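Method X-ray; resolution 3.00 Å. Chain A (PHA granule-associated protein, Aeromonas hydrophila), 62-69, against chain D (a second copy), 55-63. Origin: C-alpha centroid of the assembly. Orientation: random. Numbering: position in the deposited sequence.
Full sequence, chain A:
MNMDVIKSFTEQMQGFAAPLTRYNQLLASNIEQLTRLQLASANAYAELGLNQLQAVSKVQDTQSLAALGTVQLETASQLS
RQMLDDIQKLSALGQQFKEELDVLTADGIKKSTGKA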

# COMPACT_ATOMS: atom_id res chain seq x y z
N THR A 62 1.63 37.75 -11.15
CA THR A 62 2.24 38.27 -12.37
C THR A 62 1.20 38.08 -13.47
O THR A 62 0.08 37.63 -13.19
CB THR A 62 3.56 37.58 -12.73
OG1 THR A 62 4.05 38.11 -13.97
CG2 THR A 62 3.35 36.09 -12.91
N GLN A 63 1.53 38.41 -14.71
CA GLN A 63 0.54 38.32 -15.78
C GLN A 63 0.95 37.44 -16.94
O GLN A 63 0.09 37.07 -17.74
CB GLN A 63 0.21 39.72 -16.31
CG GLN A 63 -0.99 40.38 -15.62
CD GLN A 63 -0.86 40.41 -14.10
OE1 GLN A 63 -1.68 39.82 -13.38
NE2 GLN A 63 0.16 41.10 -13.60
N SER A 64 2.23 37.07 -17.04
CA SER A 64 2.77 36.36 -18.19
C SER A 64 2.05 35.03 -18.35
O SER A 64 2.16 34.16 -17.47
CB SER A 64 4.26 36.13 -18.03
OG SER A 64 4.47 35.06 -17.12
N LEU A 65 1.33 34.87 -19.45
CA LEU A 65 0.72 33.59 -19.77
C LEU A 65 1.76 32.58 -20.23
O LEU A 65 1.46 31.38 -20.29
CB LEU A 65 -0.35 33.77 -20.84
CG LEU A 65 -1.49 34.69 -20.38
CD1 LEU A 65 -2.63 34.71 -21.38
CD2 LEU A 65 -1.99 34.27 -19.00
N ALA A 66 2.97 33.07 -20.55
CA ALA A 66 4.10 32.22 -20.87
C ALA A 66 4.56 31.41 -19.66
O ALA A 66 4.86 30.22 -19.78
CB ALA A 66 5.25 33.06 -21.41
N ALA A 67 4.67 32.05 -18.49
CA ALA A 67 5.02 31.31 -17.28
C ALA A 67 3.96 30.26 -16.97
O ALA A 67 4.28 29.14 -16.55
CB ALA A 67 5.19 32.26 -16.10
N LEU A 68 2.69 30.62 -17.19
CA LEU A 68 1.60 29.67 -17.02
C LEU A 68 1.80 28.48 -17.96
O LEU A 68 1.71 27.32 -17.54
CB LEU A 68 0.26 30.37 -17.26
CG LEU A 68 -1.05 29.72 -16.78
CD1 LEU A 68 -1.57 28.69 -17.78
CD2 LEU A 68 -0.84 29.05 -15.44
N GLY A 69 2.09 28.76 -19.23
CA GLY A 69 2.34 27.69 -20.18
C GLY A 69 3.55 26.85 -19.80
O GLY A 69 3.55 25.63 -19.99
N ALA D 55 -7.41 22.50 -15.68
CA ALA D 55 -7.85 23.88 -15.49
C ALA D 55 -6.84 24.86 -16.06
O ALA D 55 -7.22 25.82 -16.75
CB ALA D 55 -8.07 24.16 -14.00
N VAL D 56 -5.55 24.64 -15.79
CA VAL D 56 -4.47 25.49 -16.31
C VAL D 56 -4.38 25.38 -17.84
O VAL D 56 -3.96 26.32 -18.52
CB VAL D 56 -3.16 25.11 -15.59
CG1 VAL D 56 -1.92 25.37 -16.45
CG2 VAL D 56 -3.08 25.80 -14.23
N SER D 57 -4.77 24.23 -18.41
CA SER D 57 -4.83 24.07 -19.86
C SER D 57 -6.02 24.82 -20.44
O SER D 57 -5.97 25.26 -21.60
CB SER D 57 -4.91 22.60 -20.22
OG SER D 57 -6.23 22.12 -20.03
N LYS D 58 -7.12 24.93 -19.69
CA LYS D 58 -8.25 25.72 -20.13
C LYS D 58 -7.99 27.23 -20.08
O LYS D 58 -8.90 27.99 -20.42
CB LYS D 58 -9.50 25.40 -19.29
CG LYS D 58 -10.20 24.06 -19.57
CD LYS D 58 -11.50 23.86 -18.73
CE LYS D 58 -11.23 23.58 -17.24
NZ LYS D 58 -12.40 23.12 -16.42
N VAL D 59 -6.79 27.70 -19.69
CA VAL D 59 -6.55 29.13 -19.52
C VAL D 59 -6.44 29.77 -20.90
O VAL D 59 -7.34 29.61 -21.74
CB VAL D 59 -5.32 29.41 -18.64
CG1 VAL D 59 -5.18 30.90 -18.30
CG2 VAL D 59 -5.45 28.65 -17.34
N GLN D 60 -5.36 30.52 -21.15
CA GLN D 60 -5.29 31.47 -22.26
C GLN D 60 -6.32 32.58 -22.07
O GLN D 60 -7.34 32.39 -21.40
CB GLN D 60 -5.50 30.76 -23.60
CG GLN D 60 -4.92 31.48 -24.79
CD GLN D 60 -4.17 30.53 -25.71
OE1 GLN D 60 -4.23 29.31 -25.52
NE2 GLN D 60 -3.46 31.08 -26.69
N ASP D 61 -6.06 33.74 -22.67
CA ASP D 61 -6.81 34.97 -22.42
C ASP D 61 -6.62 35.41 -20.97
O ASP D 61 -7.25 34.86 -20.06
CB ASP D 61 -8.30 34.82 -22.76
CG ASP D 61 -8.55 34.64 -24.26
OD1 ASP D 61 -7.64 34.93 -25.06
OD2 ASP D 61 -9.67 34.22 -24.63
N THR D 62 -5.77 36.42 -20.77
CA THR D 62 -5.33 36.84 -19.44
C THR D 62 -6.47 37.05 -18.46
O THR D 62 -6.25 37.01 -17.25
CB THR D 62 -4.51 38.13 -19.53
OG1 THR D 62 -3.78 38.32 -18.31
CG2 THR D 62 -5.42 39.33 -19.76
N GLN D 63 -7.69 37.27 -18.95
CA GLN D 63 -8.85 37.46 -18.09
C GLN D 63 -9.19 36.16 -17.37
O GLN D 63 -10.07 36.13 -16.50
CB GLN D 63 -10.04 37.98 -18.90
CG GLN D 63 -10.30 37.22 -20.20
CD GLN D 63 -11.46 36.24 -20.10
OE1 GLN D 63 -12.41 36.45 -19.35
NE2 GLN D 63 -11.38 35.15 -20.87

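The two stretches meet as the end of one helix and the beginning of another. Chain D leaves its helix after D:Ser57 and continues as loop from D:Lys58 through D:Asp61, while chain A enters a helix at A:Leu65. The chains run in opposite senses along the contact: A:Leu68 has its CA 7.4 Å from the CA of D:Val56, and the CA of A:Leu65 lies 6.8 Å from the CA of D:Gln60. No hydrogen bond crosses between them, so the 297 Å² they bury together rests on packing, with two leucines, one helical turn apart, doing most of it for chain A.

Along chain D, the first residue to touch is D:Val56, whose CA-to-CB bond points toward chain A. D:Val56 CG1 lies 3.6 Å from A:Leu68 CD1, which also comes within 3.4 Å of D:Val56 O. D:Val56 O also accepts a weak hydrogen bond from D:Val59 N, at 3.4 Å, which closes a turn as the helix gives way. Both D:Val56 and A:Leu68 are buried, and neither side chain brings a polar group that would need a partner. D:Ser57, by contrast, points away; its hydroxyl bonds elsewhere in the structure.

The turn returns D:Val59 to the contact. Its CA-to-CB bond also points toward chain A, and D:Val59 CG2 packs 3.9 Å from A:Leu68 CD1. One leucine methyl thus touches two valines, whose short, branched side chains offer methyls close to their own backbone.

Beyond it, D:Gln60 and D:Asp61 both have positive phi and direct their CB atoms away from chain A. Their polar side chains can remain exposed while the backbone passes A:Leu65, whose CD1 is 4.3 Å from D:Gln60 CA and 3.8 Å from D:Asp61 N. The longer reach of leucine suits this place: with chi1 in m and chi2 in t, A:Leu65 extends to the loop and lays a methyl against main chain.

A:Leu65 CD1 also approaches D:Thr62 N at 3.6 Å and D:Thr62 CB at 4.3 Å. D:Thr62 has a sideways CB and lies near A:Gln63 as well, but D:Thr62 OG1 is 4.1 Å from A:Gln63 O, too far for a hydrogen bond. Threonine can meet the leucine with carbon while keeping a hydroxyl at this exposed margin.

On chain A, A:Ser64 points away from chain D and caps the helix, A:Ser64 OG accepting a weak 3.3 Å bond from A:Ala67 N. Within that helix, A:Gly69 N donates to A:Leu65 O at 2.9 Å, tying the turn that carries both leucines.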